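Long-range contacts in endo-beta-1,2-glucanase (Talaromyces funiculosus, PDB 6IMV), which probably hydrolyses internal beta-1,2 linkages of beta-1,2-glucans, as a fungal endo-beta-1,2-glucanase captured here in complex with sophorose: residues A[343-348]-A[380-385]; A[299-304]-A[365-370]; A[416-421]-A[430-435]. One frame throughout, in Å; residues are numbered along the deposited sequence.

Contact 1. Residues A[343-348]-A[380-385]; sequences MFASIN and VITPYS. With BGC (beta-D-glucopyranose), chain I.
The Y384 ring meets S346 O and I347 CD1 at its edge, close to the ring plane, whereas A345 CB approaches obliquely, 3.4 Å from Y384 CZ. The Y384 hydroxyl donates to S346 O at 2.6 Å, in the carbonyl plane and on a lone pair. The F344 ring has V380 O at its edge, 3.3 Å from F344 CD1, and the branch methyl I381 CG2 coming in obliquely near CE1.

The contact brings two sheets together: strand 347-352 belongs to a small antiparallel hairpin with strand 357-362, while strand 380-381 pairs with strand 415-421 in the larger antiparallel sheet. The backbones join through one weak bond, T382 N to M343 O at 3.4 Å, and through a water that accepts from A345 N and donates to V380 O. Between them, I347 and T382 meet tip to tip, I347 CD1 against T382 OG1 at 3.3 Å, and T382 OG1 is itself hydrogen-bonded to E418 O. I347 CG2 packs on V380 CG1 at 3.8 Å.

As 380-385 turns into its 3-10 segment, T382 O is gripped twice, by S385 N and by S385 OG at 2.7 Å, the hydroxyl arriving almost along the C=O axis. N348 faces the pocket: its ND2 donates to BGC O4 at 2.9 Å, nearly straight at 169°, and also bonds E418 OE2.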
loop_
_atom_site.group_PDB
_atom_site.type_symbol
_atom_site.label_atom_id
_atom_site.label_comp_id
_atom_site.label_asym_id
_atom_site.label_seq_id
_atom_site.Cartn_x
_atom_site.Cartn_y
_atom_site.Cartn_z
ATOM N N MET A 343 -5.566 -1.262 -15.640
ATOM C CA MET A 343 -4.804 -2.388 -15.151
ATOM C C MET A 343 -5.443 -2.906 -13.849
ATOM O O MET A 343 -6.365 -2.290 -13.317
ATOM C CB MET A 343 -3.336 -1.992 -14.961
ATOM C CG MET A 343 -2.676 -1.563 -16.244
ATOM S SD MET A 343 -0.898 -1.228 -16.093
ATOM C CE MET A 343 -0.907 0.329 -15.199
ATOM N N PHE A 344 -4.944 -4.049 -13.363
ATOM C CA PHE A 344 -5.622 -4.881 -12.375
ATOM C C PHE A 344 -4.873 -4.927 -11.033
ATOM O O PHE A 344 -3.645 -5.047 -10.977
ATOM C CB PHE A 344 -5.754 -6.307 -12.916
ATOM C CG PHE A 344 -6.693 -6.439 -14.087
ATOM C CD1 PHE A 344 -8.057 -6.287 -13.910
ATOM C CD2 PHE A 344 -6.212 -6.723 -15.357
ATOM C CE1 PHE A 344 -8.925 -6.417 -14.986
ATOM C CE2 PHE A 344 -7.078 -6.857 -16.429
ATOM C CZ PHE A 344 -8.436 -6.704 -16.240
ATOM N N ALA A 345 -5.659 -4.873 -9.951
ATOM C CA ALA A 345 -5.188 -5.080 -8.595
ATOM C C ALA A 345 -6.374 -5.477 -7.704
ATOM O O ALA A 345 -7.530 -5.165 -8.020
ATOM C CB ALA A 345 -4.508 -3.826 -8.088
ATOM N N SER A 346 -6.083 -6.181 -6.610
ATOM C CA SER A 346 -7.081 -6.502 -5.604
ATOM C C SER A 346 -7.852 -5.223 -5.244
ATOM O O SER A 346 -7.248 -4.166 -4.984
ATOM C CB SER A 346 -6.448 -7.122 -4.377
ATOM O OG SER A 346 -5.618 -8.224 -4.717
ATOM N N ILE A 347 -9.184 -5.314 -5.235
ATOM C CA ILE A 347 -10.035 -4.119 -5.208
ATOM C C ILE A 347 -11.469 -4.501 -4.814
ATOM O O ILE A 347 -11.916 -5.638 -5.040
ATOM C CB ILE A 347 -9.994 -3.424 -6.589
ATOM C CG1 ILE A 347 -10.532 -1.997 -6.538
ATOM C CG2 ILE A 347 -10.721 -4.242 -7.658
ATOM C CD1 ILE A 347 -9.647 -1.042 -5.782
ATOM N N ASN A 348 -12.188 -3.529 -4.241
ATOM C CA ASN A 348 -13.621 -3.636 -4.014
ATOM C C ASN A 348 -14.345 -3.676 -5.362
ATOM O O ASN A 348 -13.962 -2.998 -6.323
ATOM C CB ASN A 348 -14.161 -2.504 -3.138
ATOM C CG ASN A 348 -13.837 -2.728 -1.678
ATOM O OD1 ASN A 348 -14.495 -3.530 -1.013
ATOM N ND2 ASN A 348 -12.799 -2.073 -1.191
ATOM N N VAL A 380 -13.083 -5.946 -13.468
ATOM C CA VAL A 380 -12.979 -4.679 -12.736
ATOM C C VAL A 380 -11.514 -4.218 -12.689
ATOM O O VAL A 380 -10.622 -4.982 -12.293
ATOM C CB VAL A 380 -13.573 -4.827 -11.320
ATOM C CG1 VAL A 380 -13.296 -3.606 -10.441
ATOM C CG2 VAL A 380 -15.067 -5.137 -11.384
ATOM N N ILE A 381 -11.308 -2.936 -13.032
ATOM C CA ILE A 381 -10.006 -2.264 -13.077
ATOM C C ILE A 381 -10.007 -1.121 -12.052
ATOM O O ILE A 381 -11.070 -0.629 -11.642
ATOM C CB ILE A 381 -9.694 -1.743 -14.495
ATOM C CG1 ILE A 381 -10.835 -0.886 -15.054
ATOM C CG2 ILE A 381 -9.328 -2.898 -15.420
ATOM C CD1 ILE A 381 -10.543 -0.245 -16.387
ATOM N N THR A 382 -8.807 -0.689 -11.652
ATOM C CA THR A 382 -8.664 0.327 -10.609
ATOM C C THR A 382 -7.468 1.232 -10.893
ATOM O O THR A 382 -6.400 0.767 -11.289
ATOM C CB THR A 382 -8.558 -0.307 -9.217
ATOM O OG1 THR A 382 -8.352 0.725 -8.249
ATOM C CG2 THR A 382 -7.438 -1.321 -9.107
ATOM N N PRO A 383 -7.603 2.557 -10.649
ATOM C CA PRO A 383 -6.481 3.485 -10.805
ATOM C C PRO A 383 -5.204 3.122 -10.025
ATOM O O PRO A 383 -4.113 3.389 -10.518
ATOM C CB PRO A 383 -7.069 4.815 -10.306
ATOM C CG PRO A 383 -8.547 4.689 -10.610
ATOM C CD PRO A 383 -8.853 3.245 -10.284
ATOM N N TYR A 384 -5.325 2.516 -8.837
ATOM C CA TYR A 384 -4.132 2.277 -7.996
ATOM C C TYR A 384 -3.231 1.187 -8.596
ATOM O O TYR A 384 -2.069 1.057 -8.179
ATOM C CB TYR A 384 -4.525 2.001 -6.545
ATOM C CG TYR A 384 -4.579 0.566 -6.096
ATOM C CD1 TYR A 384 -5.745 -0.176 -6.214
ATOM C CD2 TYR A 384 -3.498 -0.032 -5.473
ATOM C CE1 TYR A 384 -5.823 -1.482 -5.756
ATOM C CE2 TYR A 384 -3.555 -1.344 -5.018
ATOM C CZ TYR A 384 -4.723 -2.075 -5.157
ATOM O OH TYR A 384 -4.786 -3.369 -4.705
ATOM N N SER A 385 -3.742 0.428 -9.576
ATOM C CA SER A 385 -2.947 -0.527 -10.351
ATOM C C SER A 385 -1.693 0.129 -10.954
ATOM O O SER A 385 -0.720 -0.560 -11.251
ATOM C CB SER A 385 -3.769 -1.187 -11.428
ATOM O OG SER A 385 -4.202 -0.242 -12.402
HETATM C C2 BGC I . -11.653 -5.713 2.945
HETATM C C3 BGC I . -12.383 -4.448 2.461
HETATM C C4 BGC I . -11.417 -3.264 2.254
HETATM C C5 BGC I . -10.194 -3.721 1.445
HETATM C C6 BGC I . -9.147 -2.619 1.257
HETATM C C1 BGC I . -10.439 -5.998 2.071
HETATM O O1 BGC I . -9.690 -7.143 2.489
HETATM O O2 BGC I . -12.536 -6.816 2.844
HETATM O O3 BGC I . -13.410 -4.076 3.381
HETATM O O4 BGC I . -12.070 -2.156 1.600
HETATM O O5 BGC I . -9.586 -4.854 2.078
HETATM O O6 BGC I . -8.605 -2.272 2.529
HETATM O O HOH W 1 -8.566 -4.269 -10.584
#

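Contact 2. Residues A[299-304]-A[365-370]; sequences YWFSSH and AGIPSI. With GLC (alpha-D-glucopyranose), chain D.
A365 puts its carbonyl against S302, A365 O to S302 CB 3.3 Å, where two loops meet: 299-304, which precedes helix 318-337, and 365-370, which leads from the small hairpin toward strand 380-381. The setting is consistent with a helix-rich (alpha/alpha)6-barrel glycosidase, and the 299-304 loop puts H304 beside the bound GLC. The S302 hydroxyl pairs with H304 ND1, either of them possibly the donor, and H304 NE2 donates to GLC O4 at 3.0 Å; S302 is thus a second-shell residue that helps set the rotation of the imidazole.

G366, carrying no side chain, lies close against the other backbone, and its CA makes a C-H...O contact with W300 O at 3.3 Å. The next residue uses the same acceptor: I367 N donates to W300 O at 2.9 Å, and Q376 NE2 supplies that oxygen with another bond. The I367 side chain crosses that of F301, its CD1 3.9 Å from F301 CD2.

P368 and S369 form a short 3-10 turn, closed by I370 N bonding back to I367 O. The turn delivers I370 to the F301 ring. With CG1 set between the backbone N and carbonyl carbon (chi1 50°), the chain extends until I370 CD1 sits over the ring centre, 3.5 Å from the centroid and 1° off the ring normal, a CH-pi contact.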
loop_
_atom_site.group_PDB
_atom_site.type_symbol
_atom_site.label_atom_id
_atom_site.label_comp_id
_atom_site.label_asym_id
_atom_site.label_seq_id
_atom_site.Cartn_x
_atom_site.Cartn_y
_atom_site.Cartn_z
ATOM N N TYR A 299 1.559 -13.564 -7.088
ATOM C CA TYR A 299 0.526 -14.377 -6.487
ATOM C C TYR A 299 -0.670 -14.378 -7.449
ATOM O O TYR A 299 -1.020 -15.430 -8.020
ATOM C CB TYR A 299 0.215 -13.917 -5.060
ATOM C CG TYR A 299 -0.573 -14.930 -4.270
ATOM C CD1 TYR A 299 -0.019 -16.153 -3.927
ATOM C CD2 TYR A 299 -1.887 -14.689 -3.910
ATOM C CE1 TYR A 299 -0.742 -17.102 -3.221
ATOM C CE2 TYR A 299 -2.622 -15.620 -3.193
ATOM C CZ TYR A 299 -2.050 -16.833 -2.855
ATOM O OH TYR A 299 -2.783 -17.745 -2.161
ATOM N N TRP A 300 -1.253 -13.192 -7.662
ATOM C CA TRP A 300 -2.161 -12.921 -8.791
ATOM C C TRP A 300 -1.471 -12.057 -9.852
ATOM O O TRP A 300 -1.990 -11.935 -10.949
ATOM C CB TRP A 300 -3.436 -12.219 -8.317
ATOM C CG TRP A 300 -4.204 -12.996 -7.301
ATOM C CD1 TRP A 300 -4.926 -14.130 -7.510
ATOM C CD2 TRP A 300 -4.329 -12.683 -5.902
ATOM N NE1 TRP A 300 -5.465 -14.564 -6.329
ATOM C CE2 TRP A 300 -5.141 -13.684 -5.331
ATOM C CE3 TRP A 300 -3.834 -11.661 -5.079
ATOM C CZ2 TRP A 300 -5.477 -13.691 -3.981
ATOM C CZ3 TRP A 300 -4.161 -11.669 -3.743
ATOM C CH2 TRP A 300 -4.962 -12.676 -3.203
ATOM N N PHE A 301 -0.338 -11.448 -9.492
ATOM C CA PHE A 301 0.279 -10.310 -10.204
ATOM C C PHE A 301 -0.651 -9.087 -10.139
ATOM O O PHE A 301 -0.679 -8.267 -11.059
ATOM C CB PHE A 301 0.662 -10.669 -11.645
ATOM C CG PHE A 301 1.937 -10.013 -12.114
ATOM C CD1 PHE A 301 3.166 -10.610 -11.866
ATOM C CD2 PHE A 301 1.916 -8.784 -12.763
ATOM C CE1 PHE A 301 4.346 -10.006 -12.274
ATOM C CE2 PHE A 301 3.096 -8.184 -13.176
ATOM C CZ PHE A 301 4.308 -8.796 -12.929
ATOM N N SER A 302 -1.410 -8.985 -9.039
ATOM C CA SER A 302 -2.018 -7.747 -8.599
ATOM C C SER A 302 -0.906 -6.746 -8.265
ATOM O O SER A 302 0.103 -7.134 -7.641
ATOM C CB SER A 302 -2.899 -7.981 -7.397
ATOM O OG SER A 302 -3.229 -6.758 -6.753
ATOM N N SER A 303 -1.116 -5.476 -8.638
ATOM C CA SER A 303 -0.148 -4.414 -8.384
ATOM C C SER A 303 0.212 -4.341 -6.892
ATOM O O SER A 303 1.351 -4.031 -6.552
ATOM C CB SER A 303 -0.653 -3.078 -8.888
ATOM O OG SER A 303 -0.846 -3.111 -10.290
ATOM N N HIS A 304 -0.756 -4.620 -6.006
ATOM C CA HIS A 304 -0.558 -4.439 -4.553
ATOM C C HIS A 304 0.598 -5.307 -4.045
ATOM O O HIS A 304 1.222 -4.952 -3.053
ATOM C CB HIS A 304 -1.851 -4.700 -3.758
ATOM C CG HIS A 304 -2.071 -6.133 -3.414
ATOM N ND1 HIS A 304 -2.578 -7.046 -4.322
ATOM C CD2 HIS A 304 -1.849 -6.822 -2.277
ATOM C CE1 HIS A 304 -2.649 -8.238 -3.759
ATOM N NE2 HIS A 304 -2.213 -8.125 -2.508
ATOM N N ALA A 365 -7.424 -10.330 -8.902
ATOM C CA ALA A 365 -7.359 -9.513 -10.110
ATOM C C ALA A 365 -5.903 -9.147 -10.404
ATOM O O ALA A 365 -5.266 -8.396 -9.654
ATOM C CB ALA A 365 -8.215 -8.285 -9.964
ATOM N N GLY A 366 -5.389 -9.683 -11.512
ATOM C CA GLY A 366 -4.019 -9.457 -11.931
ATOM C C GLY A 366 -3.774 -9.951 -13.348
ATOM O O GLY A 366 -4.522 -9.614 -14.260
ATOM N N ILE A 367 -2.713 -10.748 -13.507
ATOM C CA ILE A 367 -2.254 -11.244 -14.805
ATOM C C ILE A 367 -1.988 -12.737 -14.651
ATOM O O ILE A 367 -0.922 -13.139 -14.185
ATOM C CB ILE A 367 -1.016 -10.473 -15.302
ATOM C CG1 ILE A 367 -1.262 -8.960 -15.281
ATOM C CG2 ILE A 367 -0.592 -10.973 -16.681
ATOM C CD1 ILE A 367 -0.179 -8.153 -15.943
ATOM N N PRO A 368 -2.981 -13.584 -14.992
ATOM C CA PRO A 368 -2.940 -15.005 -14.658
ATOM C C PRO A 368 -1.745 -15.796 -15.207
ATOM O O PRO A 368 -1.282 -16.698 -14.538
ATOM C CB PRO A 368 -4.233 -15.612 -15.241
ATOM C CG PRO A 368 -5.035 -14.463 -15.832
ATOM C CD PRO A 368 -4.233 -13.189 -15.646
ATOM N N SER A 369 -1.258 -15.453 -16.399
ATOM C CA SER A 369 -0.204 -16.243 -17.076
ATOM C C SER A 369 1.150 -16.119 -16.363
ATOM O O SER A 369 2.067 -16.873 -16.666
ATOM C CB SER A 369 -0.088 -15.860 -18.535
ATOM O OG SER A 369 0.267 -14.490 -18.680
ATOM N N ILE A 370 1.291 -15.147 -15.451
ATOM C CA ILE A 370 2.540 -14.933 -14.718
ATOM C C ILE A 370 2.248 -14.922 -13.212
ATOM O O ILE A 370 2.911 -14.212 -12.450
ATOM C CB ILE A 370 3.219 -13.632 -15.192
ATOM C CG1 ILE A 370 2.251 -12.448 -15.193
ATOM C CG2 ILE A 370 3.848 -13.840 -16.564
ATOM C CD1 ILE A 370 2.884 -11.118 -15.528
HETATM C C1 GLC D . -2.656 -12.878 1.189
HETATM C C2 GLC D . -2.447 -11.422 1.544
HETATM C C3 GLC D . -2.101 -10.611 0.309
HETATM C C4 GLC D . -0.848 -11.177 -0.335
HETATM C C5 GLC D . -1.082 -12.653 -0.661
HETATM C C6 GLC D . 0.193 -13.317 -1.175
HETATM O O1 GLC D . -3.849 -12.924 0.379
HETATM O O2 GLC D . -3.678 -10.926 2.092
HETATM O O3 GLC D . -1.881 -9.238 0.628
HETATM O O4 GLC D . -0.507 -10.407 -1.494
HETATM O O5 GLC D . -1.511 -13.367 0.504
HETATM O O6 GLC D . 1.223 -13.279 -0.183
#

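Contact 3. Residues A[416-421]-A[430-435]; sequences STESTR and LLTWDS. With NAG (2-acetamido-2-deoxy-beta-D-glucopyranose), chain C; BGC (beta-D-glucopyranose), chain I.
E418 and L430 bring the two backbones closest, with their CA atoms 5.4 Å apart, and E418 N donates to L430 O at 3.0 Å. That bond is bent, 138° at the hydrogen. The backbone of E418 is helical in its torsions, in keeping with the break that interrupts strand 415-421 here; S419 is backbone-bonded to S428. On the other side the strand ends at T432, which is the N-cap of helix 433-443: its OG1 accepts from S435 N at 3.2 Å.

The E418 side chain leaves with CG anti to the backbone N and then bends at chi2 (90°), which swings the carboxylate toward that helix start. E418 OE1 receives two hydroxyls. T432 OG1 donates at 2.7 Å to the syn lone pair of E418 OE1, while S435 OG donates to the same oxygen at 2.6 Å from above the carboxylate plane, 48° out of it. Together with strand 427-432, strand 415-421 forms a beta hairpin of the larger antiparallel sheet, and the glutamate ties one strand to the helix that follows the other.

L430 lies alongside E418, with L430 CD2 3.9 Å from E418 CD. A water donates to both E418 OE2 and T432 OG1; a second links S416 OG, T417 O and S435 O. T432 and D434 line the glucose pocket. D434 OD1, salt-bridged to K82, stands 3.6 Å from BGC O6. At the other end R421 takes the methyl of an N-acetylglucosamine over one guanidinium face, R421 NH1 to NAG C8 3.8 Å, its charge paired with D379 and D423.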
loop_
_atom_site.group_PDB
_atom_site.type_symbol
_atom_site.label_atom_id
_atom_site.label_comp_id
_atom_site.label_asym_id
_atom_site.label_seq_id
_atom_site.Cartn_x
_atom_site.Cartn_y
_atom_site.Cartn_z
ATOM N N SER A 416 -9.811 10.288 -6.955
ATOM C CA SER A 416 -10.184 9.123 -7.772
ATOM C C SER A 416 -11.188 8.237 -7.022
ATOM O O SER A 416 -11.207 8.172 -5.774
ATOM C CB SER A 416 -8.974 8.335 -8.205
ATOM O OG SER A 416 -8.283 7.769 -7.093
ATOM N N THR A 417 -12.031 7.563 -7.811
ATOM C CA THR A 417 -12.987 6.580 -7.329
ATOM C C THR A 417 -12.306 5.202 -7.277
ATOM O O THR A 417 -11.362 4.938 -8.045
ATOM C CB THR A 417 -14.230 6.604 -8.227
ATOM O OG1 THR A 417 -14.699 7.949 -8.328
ATOM C CG2 THR A 417 -15.347 5.723 -7.725
ATOM N N GLU A 418 -12.809 4.327 -6.395
ATOM C CA GLU A 418 -12.215 3.006 -6.086
ATOM C C GLU A 418 -11.918 2.207 -7.368
ATOM O O GLU A 418 -10.778 1.770 -7.597
ATOM C CB GLU A 418 -13.152 2.229 -5.154
ATOM C CG GLU A 418 -12.726 0.786 -4.881
ATOM C CD GLU A 418 -11.824 0.544 -3.685
ATOM O OE1 GLU A 418 -11.334 1.531 -3.102
ATOM O OE2 GLU A 418 -11.598 -0.642 -3.343
ATOM N N SER A 419 -12.949 1.978 -8.188
ATOM C CA SER A 419 -12.833 1.059 -9.317
ATOM C C SER A 419 -14.017 1.215 -10.272
ATOM O O SER A 419 -15.052 1.734 -9.886
ATOM C CB SER A 419 -12.728 -0.370 -8.843
ATOM O OG SER A 419 -13.971 -0.827 -8.348
ATOM N N THR A 420 -13.817 0.733 -11.507
ATOM C CA THR A 420 -14.839 0.639 -12.538
ATOM C C THR A 420 -14.738 -0.733 -13.220
ATOM O O THR A 420 -13.648 -1.274 -13.394
ATOM C CB THR A 420 -14.696 1.756 -13.583
ATOM O OG1 THR A 420 -15.734 1.608 -14.552
ATOM C CG2 THR A 420 -13.358 1.766 -14.293
ATOM N N ARG A 421 -15.885 -1.269 -13.638
ATOM C CA ARG A 421 -15.888 -2.354 -14.592
ATOM C C ARG A 421 -15.169 -1.879 -15.860
ATOM O O ARG A 421 -15.322 -0.710 -16.277
ATOM C CB ARG A 421 -17.322 -2.793 -14.898
ATOM C CG ARG A 421 -17.960 -3.626 -13.794
ATOM C CD ARG A 421 -19.331 -4.155 -14.173
ATOM N NE ARG A 421 -19.251 -5.027 -15.343
ATOM C CZ ARG A 421 -19.012 -6.337 -15.318
ATOM N NH1 ARG A 421 -18.781 -6.962 -14.175
ATOM N NH2 ARG A 421 -18.996 -7.016 -16.449
ATOM N N LEU A 430 -16.925 4.274 -3.890
ATOM C CA LEU A 430 -16.212 4.018 -2.674
ATOM C C LEU A 430 -14.848 4.715 -2.740
ATOM O O LEU A 430 -14.305 4.928 -3.833
ATOM C CB LEU A 430 -16.073 2.496 -2.546
ATOM C CG LEU A 430 -15.392 1.980 -1.277
ATOM C CD1 LEU A 430 -16.300 2.155 -0.077
ATOM C CD2 LEU A 430 -14.988 0.524 -1.433
ATOM N N LEU A 431 -14.330 5.086 -1.563
ATOM C CA LEU A 431 -12.966 5.566 -1.388
ATOM C C LEU A 431 -12.261 4.668 -0.367
ATOM O O LEU A 431 -12.830 4.409 0.681
ATOM C CB LEU A 431 -12.989 7.007 -0.863
ATOM C CG LEU A 431 -13.990 7.962 -1.505
ATOM C CD1 LEU A 431 -14.093 9.232 -0.674
ATOM C CD2 LEU A 431 -13.614 8.279 -2.947
ATOM N N THR A 432 -11.029 4.231 -0.658
ATOM C CA THR A 432 -10.193 3.566 0.336
ATOM C C THR A 432 -8.755 4.079 0.233
ATOM O O THR A 432 -8.340 4.558 -0.824
ATOM C CB THR A 432 -10.214 2.036 0.183
ATOM O OG1 THR A 432 -9.612 1.691 -1.064
ATOM C CG2 THR A 432 -11.611 1.449 0.250
ATOM N N TRP A 433 -8.005 3.961 1.338
ATOM C CA TRP A 433 -6.569 4.269 1.352
ATOM C C TRP A 433 -5.860 3.440 0.283
ATOM O O TRP A 433 -5.040 3.978 -0.477
ATOM C CB TRP A 433 -5.935 4.017 2.726
ATOM C CG TRP A 433 -6.352 5.003 3.766
ATOM C CD1 TRP A 433 -7.468 4.939 4.542
ATOM C CD2 TRP A 433 -5.674 6.219 4.133
ATOM N NE1 TRP A 433 -7.527 6.017 5.378
ATOM C CE2 TRP A 433 -6.443 6.824 5.151
ATOM C CE3 TRP A 433 -4.499 6.848 3.711
ATOM C CZ2 TRP A 433 -6.076 8.034 5.742
ATOM C CZ3 TRP A 433 -4.141 8.044 4.294
ATOM C CH2 TRP A 433 -4.924 8.632 5.285
ATOM N N ASP A 434 -6.176 2.136 0.255
ATOM C CA ASP A 434 -5.526 1.168 -0.639
ATOM C C ASP A 434 -5.657 1.605 -2.110
ATOM O O ASP A 434 -4.683 1.503 -2.862
ATOM C CB ASP A 434 -6.073 -0.248 -0.411
ATOM C CG ASP A 434 -5.481 -0.973 0.794
ATOM O OD1 ASP A 434 -5.600 -0.462 1.907
ATOM O OD2 ASP A 434 -4.933 -2.081 0.612
ATOM N N SER A 435 -6.839 2.083 -2.526
ATOM C CA SER A 435 -7.095 2.383 -3.958
ATOM C C SER A 435 -6.687 3.813 -4.342
ATOM O O SER A 435 -6.797 4.179 -5.501
ATOM C CB SER A 435 -8.544 2.125 -4.349
ATOM O OG SER A 435 -9.398 3.158 -3.893
HETATM C C1 NAG C . -21.817 -11.666 -11.320
HETATM C C2 NAG C . -22.229 -11.988 -12.754
HETATM C C3 NAG C . -23.564 -12.744 -12.800
HETATM C C4 NAG C . -23.654 -13.860 -11.765
HETATM C C5 NAG C . -23.260 -13.276 -10.399
HETATM C C6 NAG C . -23.425 -14.230 -9.221
HETATM C C7 NAG C . -21.566 -10.168 -14.275
HETATM C C8 NAG C . -22.011 -8.839 -14.806
HETATM N N2 NAG C . -22.423 -10.730 -13.441
HETATM O O3 NAG C . -23.781 -13.306 -14.098
HETATM O O4 NAG C . -24.992 -14.393 -11.804
HETATM O O5 NAG C . -21.895 -12.833 -10.498
HETATM O O6 NAG C . -22.328 -15.150 -9.180
HETATM O O7 NAG C . -20.498 -10.672 -14.585
HETATM C C2 BGC I . -11.653 -5.713 2.945
HETATM C C3 BGC I . -12.383 -4.448 2.461
HETATM C C4 BGC I . -11.417 -3.264 2.254
HETATM C C5 BGC I . -10.194 -3.721 1.445
HETATM C C6 BGC I . -9.147 -2.619 1.257
HETATM C C1 BGC I . -10.439 -5.998 2.071
HETATM O O1 BGC I . -9.690 -7.143 2.489
HETATM O O2 BGC I . -12.536 -6.816 2.844
HETATM O O3 BGC I . -13.410 -4.076 3.381
HETATM O O4 BGC I . -12.070 -2.156 1.600
HETATM O O5 BGC I . -9.586 -4.854 2.078
HETATM O O6 BGC I . -8.605 -2.272 2.529
HETATM O O HOH W 2 -8.787 5.205 -7.215
HETATM O O HOH W 3 -9.429 -1.067 -1.831
#

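How the contacts relate
All three contacts are buried, and none is a surface patch. Contact 1 is the middle piece, touching both others, whereas contacts 2 and 3 stay about 6 Å apart at their nearest atoms. Contacts 1 and 3 share the larger antiparallel sheet, strands 380-381 and 415-421 being neighbours in it, and both reach the same bound BGC. Contact 2 joins loops instead, beside a different sugar, GLC, and reaches contact 1 through serines: S303 OG to S385 O and S302 OG to S346 N. The chemistry shifts accordingly: isoleucines on a phenylalanine ring, with a glycine close against backbone, in contact 2; mixed methyl, ring and carbonyl contacts in contact 1; and a hydroxyl-bound carboxylate in contact 3.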